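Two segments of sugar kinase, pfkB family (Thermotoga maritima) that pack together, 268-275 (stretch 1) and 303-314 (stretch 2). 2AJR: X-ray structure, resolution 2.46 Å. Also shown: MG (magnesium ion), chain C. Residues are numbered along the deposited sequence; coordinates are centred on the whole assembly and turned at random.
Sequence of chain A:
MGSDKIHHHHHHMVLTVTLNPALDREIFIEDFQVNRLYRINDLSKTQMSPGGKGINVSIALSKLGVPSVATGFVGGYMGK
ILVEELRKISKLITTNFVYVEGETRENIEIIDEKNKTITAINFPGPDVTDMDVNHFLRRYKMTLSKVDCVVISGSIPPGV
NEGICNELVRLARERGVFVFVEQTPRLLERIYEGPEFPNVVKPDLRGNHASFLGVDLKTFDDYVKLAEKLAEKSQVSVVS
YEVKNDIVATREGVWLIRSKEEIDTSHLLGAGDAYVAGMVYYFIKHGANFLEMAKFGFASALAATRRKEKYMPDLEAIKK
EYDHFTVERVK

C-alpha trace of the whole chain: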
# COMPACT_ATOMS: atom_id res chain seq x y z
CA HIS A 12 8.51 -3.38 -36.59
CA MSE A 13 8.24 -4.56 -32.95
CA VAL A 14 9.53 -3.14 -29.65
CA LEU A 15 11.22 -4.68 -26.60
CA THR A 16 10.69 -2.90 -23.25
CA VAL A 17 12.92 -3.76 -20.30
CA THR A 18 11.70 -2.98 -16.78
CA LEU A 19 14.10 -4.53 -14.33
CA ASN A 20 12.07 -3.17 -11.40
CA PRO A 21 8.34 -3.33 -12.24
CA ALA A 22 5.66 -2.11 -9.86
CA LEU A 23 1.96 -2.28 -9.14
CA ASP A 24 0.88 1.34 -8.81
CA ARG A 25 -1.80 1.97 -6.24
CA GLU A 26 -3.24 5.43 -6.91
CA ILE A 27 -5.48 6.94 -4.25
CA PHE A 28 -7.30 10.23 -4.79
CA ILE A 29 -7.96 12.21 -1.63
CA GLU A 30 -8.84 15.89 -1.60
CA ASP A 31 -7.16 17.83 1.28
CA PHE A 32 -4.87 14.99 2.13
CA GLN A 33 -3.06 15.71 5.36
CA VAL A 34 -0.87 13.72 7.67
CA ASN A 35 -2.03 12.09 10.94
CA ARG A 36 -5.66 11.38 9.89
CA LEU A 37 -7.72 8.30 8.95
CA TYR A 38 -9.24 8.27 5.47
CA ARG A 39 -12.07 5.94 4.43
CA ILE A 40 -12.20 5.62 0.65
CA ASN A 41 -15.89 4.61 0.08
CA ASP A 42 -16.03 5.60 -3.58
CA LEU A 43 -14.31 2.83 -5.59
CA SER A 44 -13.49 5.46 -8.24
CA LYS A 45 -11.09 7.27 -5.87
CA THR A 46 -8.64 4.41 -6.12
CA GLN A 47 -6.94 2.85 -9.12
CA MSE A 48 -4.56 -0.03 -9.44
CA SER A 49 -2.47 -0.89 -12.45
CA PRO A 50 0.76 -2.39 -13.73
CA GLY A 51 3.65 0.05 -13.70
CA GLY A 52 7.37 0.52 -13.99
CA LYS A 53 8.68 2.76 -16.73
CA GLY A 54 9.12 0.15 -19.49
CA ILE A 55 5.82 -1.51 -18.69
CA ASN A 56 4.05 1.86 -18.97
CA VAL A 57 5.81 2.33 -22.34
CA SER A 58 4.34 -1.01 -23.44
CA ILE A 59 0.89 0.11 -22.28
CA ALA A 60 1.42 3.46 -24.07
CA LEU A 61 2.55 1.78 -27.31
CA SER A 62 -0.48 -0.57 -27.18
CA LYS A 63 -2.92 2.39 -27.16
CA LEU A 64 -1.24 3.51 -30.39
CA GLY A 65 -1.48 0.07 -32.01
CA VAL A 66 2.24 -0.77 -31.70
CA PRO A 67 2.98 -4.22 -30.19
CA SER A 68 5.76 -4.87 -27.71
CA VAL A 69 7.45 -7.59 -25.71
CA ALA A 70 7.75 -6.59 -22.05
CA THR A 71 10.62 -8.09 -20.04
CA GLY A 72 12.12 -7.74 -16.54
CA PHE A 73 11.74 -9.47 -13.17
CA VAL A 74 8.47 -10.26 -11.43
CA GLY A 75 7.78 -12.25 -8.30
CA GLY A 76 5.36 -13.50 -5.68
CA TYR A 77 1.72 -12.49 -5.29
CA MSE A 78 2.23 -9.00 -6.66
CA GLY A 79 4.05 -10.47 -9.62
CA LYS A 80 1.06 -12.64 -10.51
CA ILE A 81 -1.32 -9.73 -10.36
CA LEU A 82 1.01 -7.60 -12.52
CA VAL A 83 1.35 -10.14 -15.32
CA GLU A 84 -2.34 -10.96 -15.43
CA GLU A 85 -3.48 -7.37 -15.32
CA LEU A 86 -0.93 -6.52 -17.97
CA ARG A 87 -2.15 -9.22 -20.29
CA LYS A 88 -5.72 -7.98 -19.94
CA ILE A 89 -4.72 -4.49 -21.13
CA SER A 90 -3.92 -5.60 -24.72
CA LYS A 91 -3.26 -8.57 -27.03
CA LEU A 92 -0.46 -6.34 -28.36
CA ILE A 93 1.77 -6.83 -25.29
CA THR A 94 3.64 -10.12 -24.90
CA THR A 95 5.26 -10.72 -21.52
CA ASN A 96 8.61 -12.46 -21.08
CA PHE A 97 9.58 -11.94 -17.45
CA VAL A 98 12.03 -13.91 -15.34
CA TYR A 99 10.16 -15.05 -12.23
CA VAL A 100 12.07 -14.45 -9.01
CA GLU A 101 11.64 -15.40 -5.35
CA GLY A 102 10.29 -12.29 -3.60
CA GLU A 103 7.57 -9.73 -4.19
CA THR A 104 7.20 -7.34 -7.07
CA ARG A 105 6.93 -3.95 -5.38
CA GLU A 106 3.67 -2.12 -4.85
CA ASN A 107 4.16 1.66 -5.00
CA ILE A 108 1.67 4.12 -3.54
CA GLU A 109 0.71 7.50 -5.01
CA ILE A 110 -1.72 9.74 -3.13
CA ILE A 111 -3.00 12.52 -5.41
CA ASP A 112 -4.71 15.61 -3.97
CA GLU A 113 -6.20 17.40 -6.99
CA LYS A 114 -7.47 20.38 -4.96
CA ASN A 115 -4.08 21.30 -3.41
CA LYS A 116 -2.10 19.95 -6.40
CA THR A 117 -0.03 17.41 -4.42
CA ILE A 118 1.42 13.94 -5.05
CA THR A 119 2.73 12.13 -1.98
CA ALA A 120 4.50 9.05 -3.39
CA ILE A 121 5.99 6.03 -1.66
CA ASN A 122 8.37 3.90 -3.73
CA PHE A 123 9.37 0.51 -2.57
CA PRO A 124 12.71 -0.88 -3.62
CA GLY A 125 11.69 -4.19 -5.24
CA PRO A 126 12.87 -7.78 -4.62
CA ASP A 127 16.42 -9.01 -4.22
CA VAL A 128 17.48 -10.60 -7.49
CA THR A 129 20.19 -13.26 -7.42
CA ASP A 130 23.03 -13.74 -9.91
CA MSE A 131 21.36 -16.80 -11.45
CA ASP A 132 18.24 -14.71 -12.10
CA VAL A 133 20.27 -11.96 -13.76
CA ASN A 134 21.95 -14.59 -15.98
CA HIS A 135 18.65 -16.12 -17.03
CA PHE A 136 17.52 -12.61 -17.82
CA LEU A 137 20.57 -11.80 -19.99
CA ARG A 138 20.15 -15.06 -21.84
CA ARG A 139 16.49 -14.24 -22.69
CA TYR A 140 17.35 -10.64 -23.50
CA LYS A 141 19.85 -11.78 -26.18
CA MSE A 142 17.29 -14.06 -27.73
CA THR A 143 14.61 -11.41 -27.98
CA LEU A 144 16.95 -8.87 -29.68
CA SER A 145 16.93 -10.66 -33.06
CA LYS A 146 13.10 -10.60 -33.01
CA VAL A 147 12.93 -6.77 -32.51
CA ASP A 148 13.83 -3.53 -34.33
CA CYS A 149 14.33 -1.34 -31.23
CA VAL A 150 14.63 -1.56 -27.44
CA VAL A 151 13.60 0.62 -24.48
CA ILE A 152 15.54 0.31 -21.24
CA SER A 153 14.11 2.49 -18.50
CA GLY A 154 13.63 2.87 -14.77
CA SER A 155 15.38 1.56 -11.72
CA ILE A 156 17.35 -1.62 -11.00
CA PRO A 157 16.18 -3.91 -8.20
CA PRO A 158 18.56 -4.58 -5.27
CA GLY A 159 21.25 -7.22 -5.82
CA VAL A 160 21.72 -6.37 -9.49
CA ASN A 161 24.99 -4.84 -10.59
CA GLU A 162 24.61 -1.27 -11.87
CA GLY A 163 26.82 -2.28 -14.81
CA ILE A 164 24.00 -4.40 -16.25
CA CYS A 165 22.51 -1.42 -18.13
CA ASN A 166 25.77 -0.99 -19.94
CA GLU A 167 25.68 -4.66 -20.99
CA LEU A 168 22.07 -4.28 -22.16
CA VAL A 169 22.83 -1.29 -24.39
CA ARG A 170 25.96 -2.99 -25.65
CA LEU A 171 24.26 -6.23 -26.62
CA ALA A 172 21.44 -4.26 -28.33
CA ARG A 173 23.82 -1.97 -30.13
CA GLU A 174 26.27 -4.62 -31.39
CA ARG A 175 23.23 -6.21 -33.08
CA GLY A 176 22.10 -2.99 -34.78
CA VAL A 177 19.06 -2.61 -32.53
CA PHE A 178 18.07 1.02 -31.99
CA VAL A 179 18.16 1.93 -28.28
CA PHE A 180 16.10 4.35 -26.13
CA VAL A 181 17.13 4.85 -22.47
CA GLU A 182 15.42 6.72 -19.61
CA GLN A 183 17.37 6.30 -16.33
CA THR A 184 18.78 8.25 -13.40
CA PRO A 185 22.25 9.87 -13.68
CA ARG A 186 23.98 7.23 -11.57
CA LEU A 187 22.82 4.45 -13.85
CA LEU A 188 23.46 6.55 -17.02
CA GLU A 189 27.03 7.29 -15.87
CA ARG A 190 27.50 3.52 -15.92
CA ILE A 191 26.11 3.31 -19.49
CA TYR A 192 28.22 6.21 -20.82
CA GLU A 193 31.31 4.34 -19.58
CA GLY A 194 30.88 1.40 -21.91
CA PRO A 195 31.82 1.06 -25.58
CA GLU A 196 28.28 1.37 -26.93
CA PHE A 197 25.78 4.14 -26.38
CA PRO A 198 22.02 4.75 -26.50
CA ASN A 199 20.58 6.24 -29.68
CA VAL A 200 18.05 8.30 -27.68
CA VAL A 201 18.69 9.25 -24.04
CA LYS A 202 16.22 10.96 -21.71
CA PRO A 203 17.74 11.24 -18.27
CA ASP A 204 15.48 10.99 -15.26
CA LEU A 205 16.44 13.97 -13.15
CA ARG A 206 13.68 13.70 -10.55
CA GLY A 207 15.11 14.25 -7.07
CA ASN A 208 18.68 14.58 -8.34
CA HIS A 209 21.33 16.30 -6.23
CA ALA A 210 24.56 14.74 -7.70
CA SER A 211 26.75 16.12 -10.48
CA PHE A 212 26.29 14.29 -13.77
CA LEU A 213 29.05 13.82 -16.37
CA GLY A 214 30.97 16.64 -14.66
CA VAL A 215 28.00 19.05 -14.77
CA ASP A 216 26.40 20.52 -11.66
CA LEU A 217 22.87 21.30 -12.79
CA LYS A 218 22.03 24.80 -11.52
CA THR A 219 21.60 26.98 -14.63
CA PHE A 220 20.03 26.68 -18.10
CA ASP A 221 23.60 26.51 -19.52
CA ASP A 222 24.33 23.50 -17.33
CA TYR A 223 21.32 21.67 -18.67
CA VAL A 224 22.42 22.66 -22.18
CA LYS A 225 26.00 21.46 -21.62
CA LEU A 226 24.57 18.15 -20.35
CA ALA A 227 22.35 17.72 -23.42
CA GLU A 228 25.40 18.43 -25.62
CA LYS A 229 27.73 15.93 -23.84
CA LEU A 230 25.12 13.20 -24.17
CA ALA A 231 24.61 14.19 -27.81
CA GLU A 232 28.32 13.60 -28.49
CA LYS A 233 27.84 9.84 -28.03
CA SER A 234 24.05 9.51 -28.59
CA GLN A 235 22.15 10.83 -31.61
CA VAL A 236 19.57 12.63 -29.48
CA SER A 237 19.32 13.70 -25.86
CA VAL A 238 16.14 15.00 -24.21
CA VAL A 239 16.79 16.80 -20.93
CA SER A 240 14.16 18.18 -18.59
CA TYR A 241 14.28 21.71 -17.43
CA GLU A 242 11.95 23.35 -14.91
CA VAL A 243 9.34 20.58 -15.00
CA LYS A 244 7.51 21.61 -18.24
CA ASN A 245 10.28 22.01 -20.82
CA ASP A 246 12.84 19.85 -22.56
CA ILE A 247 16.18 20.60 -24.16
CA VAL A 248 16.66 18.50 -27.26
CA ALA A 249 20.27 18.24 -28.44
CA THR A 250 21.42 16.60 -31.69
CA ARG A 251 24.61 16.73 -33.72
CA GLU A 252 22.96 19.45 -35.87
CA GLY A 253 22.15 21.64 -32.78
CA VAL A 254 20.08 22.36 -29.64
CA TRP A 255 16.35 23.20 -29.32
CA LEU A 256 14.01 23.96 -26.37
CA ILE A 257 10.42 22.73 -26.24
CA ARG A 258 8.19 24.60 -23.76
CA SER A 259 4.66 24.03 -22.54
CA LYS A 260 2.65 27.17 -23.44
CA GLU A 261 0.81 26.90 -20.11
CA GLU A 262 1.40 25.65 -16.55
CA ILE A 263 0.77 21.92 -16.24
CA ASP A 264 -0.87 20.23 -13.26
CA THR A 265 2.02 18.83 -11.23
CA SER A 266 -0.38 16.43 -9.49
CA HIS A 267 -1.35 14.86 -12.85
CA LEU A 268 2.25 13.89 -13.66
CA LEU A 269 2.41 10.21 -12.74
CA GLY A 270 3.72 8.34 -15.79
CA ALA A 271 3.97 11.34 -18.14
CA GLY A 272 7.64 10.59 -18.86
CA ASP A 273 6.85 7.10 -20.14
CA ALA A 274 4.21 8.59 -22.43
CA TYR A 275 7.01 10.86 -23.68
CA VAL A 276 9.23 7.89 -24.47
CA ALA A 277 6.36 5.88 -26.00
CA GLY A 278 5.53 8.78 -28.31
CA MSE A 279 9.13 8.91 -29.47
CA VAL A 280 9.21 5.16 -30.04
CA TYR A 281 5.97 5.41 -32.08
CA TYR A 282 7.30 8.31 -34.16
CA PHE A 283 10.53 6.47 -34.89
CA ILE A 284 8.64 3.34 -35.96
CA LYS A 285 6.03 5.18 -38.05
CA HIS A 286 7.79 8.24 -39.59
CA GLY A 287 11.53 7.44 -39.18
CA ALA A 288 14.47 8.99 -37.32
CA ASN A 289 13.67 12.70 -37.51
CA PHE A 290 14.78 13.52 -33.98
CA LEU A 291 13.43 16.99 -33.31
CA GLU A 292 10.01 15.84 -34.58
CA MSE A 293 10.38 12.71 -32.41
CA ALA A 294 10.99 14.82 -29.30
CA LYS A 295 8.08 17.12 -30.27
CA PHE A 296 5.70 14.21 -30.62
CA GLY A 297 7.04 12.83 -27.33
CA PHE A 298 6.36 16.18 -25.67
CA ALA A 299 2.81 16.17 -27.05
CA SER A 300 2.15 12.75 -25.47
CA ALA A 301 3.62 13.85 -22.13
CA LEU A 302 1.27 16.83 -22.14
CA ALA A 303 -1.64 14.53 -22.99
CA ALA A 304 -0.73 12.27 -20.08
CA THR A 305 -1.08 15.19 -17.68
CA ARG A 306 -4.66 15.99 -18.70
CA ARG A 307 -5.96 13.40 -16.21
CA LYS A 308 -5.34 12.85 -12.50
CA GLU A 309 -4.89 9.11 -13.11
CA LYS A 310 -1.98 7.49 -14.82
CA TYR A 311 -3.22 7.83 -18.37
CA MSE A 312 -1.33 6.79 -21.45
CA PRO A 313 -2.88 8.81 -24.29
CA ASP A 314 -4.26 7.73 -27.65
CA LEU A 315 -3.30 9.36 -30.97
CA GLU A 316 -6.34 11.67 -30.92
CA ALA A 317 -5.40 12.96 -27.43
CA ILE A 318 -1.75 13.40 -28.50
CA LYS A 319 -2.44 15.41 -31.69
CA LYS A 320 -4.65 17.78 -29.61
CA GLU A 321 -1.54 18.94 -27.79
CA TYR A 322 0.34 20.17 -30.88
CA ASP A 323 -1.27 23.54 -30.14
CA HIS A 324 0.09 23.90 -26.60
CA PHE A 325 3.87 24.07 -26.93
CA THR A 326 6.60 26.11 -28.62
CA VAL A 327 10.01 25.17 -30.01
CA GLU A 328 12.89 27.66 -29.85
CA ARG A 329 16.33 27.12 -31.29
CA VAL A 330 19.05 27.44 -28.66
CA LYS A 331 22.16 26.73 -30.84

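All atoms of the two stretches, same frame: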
# COMPACT_ATOMS: atom_id res chain seq x y z
N LEU A 268 1.01 14.25 -12.97
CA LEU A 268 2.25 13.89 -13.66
C LEU A 268 2.62 12.42 -13.64
O LEU A 268 3.59 12.02 -14.32
CB LEU A 268 3.43 14.65 -13.04
CG LEU A 268 3.78 16.02 -13.58
CD1 LEU A 268 4.84 16.62 -12.69
CD2 LEU A 268 4.27 15.94 -15.02
N LEU A 269 1.95 11.59 -12.84
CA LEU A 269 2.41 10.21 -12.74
C LEU A 269 2.40 9.56 -14.11
O LEU A 269 1.35 9.45 -14.75
CB LEU A 269 1.55 9.40 -11.79
CG LEU A 269 2.03 7.96 -11.63
CD1 LEU A 269 3.39 7.91 -10.90
CD2 LEU A 269 0.98 7.15 -10.91
N GLY A 270 3.58 9.12 -14.55
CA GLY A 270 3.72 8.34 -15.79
C GLY A 270 3.85 9.12 -17.09
O GLY A 270 3.93 8.52 -18.17
N ALA A 271 3.87 10.45 -16.98
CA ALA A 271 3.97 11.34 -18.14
C ALA A 271 5.24 11.11 -18.94
O ALA A 271 5.24 11.22 -20.18
CB ALA A 271 3.89 12.81 -17.69
N GLY A 272 6.33 10.79 -18.24
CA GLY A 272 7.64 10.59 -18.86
C GLY A 272 7.73 9.35 -19.73
O GLY A 272 8.51 9.30 -20.69
N ASP A 273 6.92 8.35 -19.39
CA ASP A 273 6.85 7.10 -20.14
C ASP A 273 5.98 7.30 -21.38
O ASP A 273 6.25 6.74 -22.44
CB ASP A 273 6.32 6.00 -19.23
CG ASP A 273 7.11 5.93 -17.90
OD1 ASP A 273 8.36 6.06 -17.94
OD2 ASP A 273 6.49 5.79 -16.83
N ALA A 274 4.95 8.13 -21.25
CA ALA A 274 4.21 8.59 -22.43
C ALA A 274 5.16 9.28 -23.38
O ALA A 274 5.14 8.99 -24.55
CB ALA A 274 3.06 9.53 -22.05
N TYR A 275 5.99 10.18 -22.87
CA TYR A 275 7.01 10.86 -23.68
C TYR A 275 7.82 9.85 -24.47
O TYR A 275 7.92 9.95 -25.69
CB TYR A 275 7.96 11.67 -22.79
CG TYR A 275 8.62 12.84 -23.49
CD1 TYR A 275 9.39 12.65 -24.64
CD2 TYR A 275 8.46 14.13 -23.01
CE1 TYR A 275 9.99 13.73 -25.29
CE2 TYR A 275 9.05 15.21 -23.65
CZ TYR A 275 9.81 15.00 -24.79
OH TYR A 275 10.40 16.05 -25.43
N ALA A 303 -0.36 15.24 -22.97
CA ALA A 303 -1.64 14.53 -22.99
C ALA A 303 -1.78 13.71 -21.71
O ALA A 303 -2.85 13.70 -21.09
CB ALA A 303 -1.73 13.64 -24.21
N ALA A 304 -0.70 13.07 -21.29
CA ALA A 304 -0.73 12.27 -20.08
C ALA A 304 -1.14 13.09 -18.86
O ALA A 304 -1.82 12.58 -17.98
CB ALA A 304 0.61 11.60 -19.84
N THR A 305 -0.75 14.35 -18.82
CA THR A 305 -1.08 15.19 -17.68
C THR A 305 -2.54 15.64 -17.65
O THR A 305 -2.99 16.18 -16.66
CB THR A 305 -0.23 16.45 -17.63
OG1 THR A 305 -0.77 17.41 -18.56
CG2 THR A 305 1.21 16.15 -17.98
N ARG A 306 -3.29 15.46 -18.72
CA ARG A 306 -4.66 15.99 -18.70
C ARG A 306 -5.59 15.24 -17.77
O ARG A 306 -6.70 15.69 -17.57
CB ARG A 306 -5.29 16.04 -20.10
CG ARG A 306 -4.55 16.91 -21.11
CD ARG A 306 -4.00 18.16 -20.47
NE ARG A 306 -3.28 19.00 -21.42
CZ ARG A 306 -2.54 20.05 -21.08
NH1 ARG A 306 -2.44 20.43 -19.81
NH2 ARG A 306 -1.91 20.75 -22.03
N ARG A 307 -5.15 14.12 -17.19
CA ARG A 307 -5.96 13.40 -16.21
C ARG A 307 -5.21 13.14 -14.92
O ARG A 307 -4.01 12.93 -14.94
CB ARG A 307 -6.42 12.07 -16.78
CG ARG A 307 -7.14 12.21 -18.06
CD ARG A 307 -7.72 10.91 -18.52
NE ARG A 307 -8.12 11.00 -19.91
CZ ARG A 307 -8.83 10.08 -20.56
NH1 ARG A 307 -9.23 8.98 -19.94
NH2 ARG A 307 -9.14 10.27 -21.83
N LYS A 308 -5.93 13.12 -13.81
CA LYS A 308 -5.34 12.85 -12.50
C LYS A 308 -4.78 11.44 -12.39
O LYS A 308 -3.81 11.21 -11.68
CB LYS A 308 -6.32 13.14 -11.35
CG LYS A 308 -7.57 12.27 -11.25
CD LYS A 308 -8.46 12.70 -10.04
CE LYS A 308 -9.91 12.20 -10.14
NZ LYS A 308 -10.00 10.81 -10.65
N GLU A 309 -5.37 10.49 -13.12
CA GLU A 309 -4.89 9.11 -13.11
C GLU A 309 -3.74 8.98 -14.07
O GLU A 309 -3.62 9.78 -15.01
CB GLU A 309 -5.95 8.10 -13.55
CG GLU A 309 -7.31 8.32 -12.98
CD GLU A 309 -8.14 9.33 -13.75
OE1 GLU A 309 -7.82 9.58 -14.95
OE2 GLU A 309 -9.10 9.87 -13.15
N LYS A 310 -2.92 7.97 -13.84
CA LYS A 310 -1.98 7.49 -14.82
C LYS A 310 -2.81 7.19 -16.05
O LYS A 310 -3.71 6.35 -16.00
CB LYS A 310 -1.28 6.21 -14.33
CG LYS A 310 -0.12 5.75 -15.23
CD LYS A 310 0.86 4.80 -14.51
CE LYS A 310 0.22 3.46 -14.16
NZ LYS A 310 1.23 2.40 -13.85
N TYR A 311 -2.53 7.95 -17.12
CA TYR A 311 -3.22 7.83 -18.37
C TYR A 311 -2.18 7.88 -19.48
O TYR A 311 -1.42 8.82 -19.59
CB TYR A 311 -4.23 8.97 -18.52
CG TYR A 311 -4.79 9.17 -19.93
CD1 TYR A 311 -5.63 8.23 -20.53
CD2 TYR A 311 -4.51 10.33 -20.63
CE1 TYR A 311 -6.15 8.44 -21.82
CE2 TYR A 311 -5.01 10.56 -21.90
CZ TYR A 311 -5.83 9.62 -22.49
OH TYR A 311 -6.30 9.89 -23.77
N MSE A 312 -2.13 6.82 -20.26
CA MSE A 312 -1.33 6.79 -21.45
C MSE A 312 -2.28 7.19 -22.58
O MSE A 312 -3.32 6.56 -22.76
CB MSE A 312 -0.77 5.39 -21.67
CG MSE A 312 0.07 4.87 -20.52
SE MSE A 312 1.70 5.99 -20.15
CE MSE A 312 1.30 6.60 -18.26
N PRO A 313 -1.94 8.24 -23.33
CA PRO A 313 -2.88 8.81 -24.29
C PRO A 313 -3.01 8.02 -25.58
O PRO A 313 -2.10 7.26 -25.93
CB PRO A 313 -2.26 10.17 -24.59
CG PRO A 313 -0.79 9.95 -24.43
CD PRO A 313 -0.66 8.98 -23.30
N ASP A 314 -4.13 8.19 -26.27
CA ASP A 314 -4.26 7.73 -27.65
C ASP A 314 -3.89 8.83 -28.65
O ASP A 314 -3.73 10.00 -28.27
CB ASP A 314 -5.66 7.13 -27.95
CG ASP A 314 -6.81 8.15 -27.81
OD1 ASP A 314 -6.63 9.38 -27.91
OD2 ASP A 314 -7.95 7.67 -27.62
MG MG C . -2.00 11.67 -15.28

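The centre of this contact is built from alanines. A304, in a helix that enters from earlier in the chain, points its CB toward stretch 1 and meets the first turn of another helix there: its CB lies 3.9 Å from A274 CB and 3.8 Å from A271 CA. A271 and A274 are about one helical turn apart, so a single methyl can rest against both. Such small side chains let the backbones come close, with the CA atoms of A271 and A304 only 5.2 Å apart. No hydrogen bond crosses between the stretches; the contact is made by packing, with 392 Å² buried on both sides together.

A274 is the busiest residue of stretch 1. Besides A304 it touches P313, whose CD sits 4.0 Å from A274 CB, and M312, a selenomethionine whose SE is 4.2 Å from A274 CB. The chain of M312 leaves its backbone sideways, then folds back through m, m torsions so that its end comes nearer to stretch 1. There M312 CE reaches 3.3 Å from G270 O. That carbonyl also accepts the backbone bond from A274 N (3.3 Å) and a weak one from D273 N (3.2 Å); the M312 methyl, which has no conventional donor, packs against an oxygen already engaged by the helix.

G270 sits at the N-cap, where both torsion and packing suit glycine. Its phi of 86° by itself favours glycine, and it is the third residue of the type II turn from L268 to A271, closed by A271 N to L268 O at 3.1 Å. Packing agrees with the torsion: an ideal CB here would point toward stretch 2, 2.8 Å from M312 CE, a clash, and 3.2 Å from K310 CG.

Farther out, two leucines extend the apolar contact. L268 starts away from stretch 2, yet its CD2 comes back to 4.3 Å from T305 CG2, a methyl that also lies 4.3 Å from A271 CB. L269 points toward stretch 2 and sets its CD2 4.2 Å from K310 CB; K310 thus offers the aliphatic base of its chain while its end leads away, NZ being hydrogen-bonded elsewhere in the structure.

The salt bridge and the metal site lie in stretch 2. After the type I turn from A304 to R307, two carbonyls of the loop bind a magnesium ion, R307 O at 2.4 Å and E309 O at 2.5 Å from MG. Between these ligands, K308 points away from stretch 1, and its NZ forms a salt bridge with E309 OE2 at 2.8 Å. Charge is thus paired outside the apolar contact, and the metal links R307 and E309, just before K310.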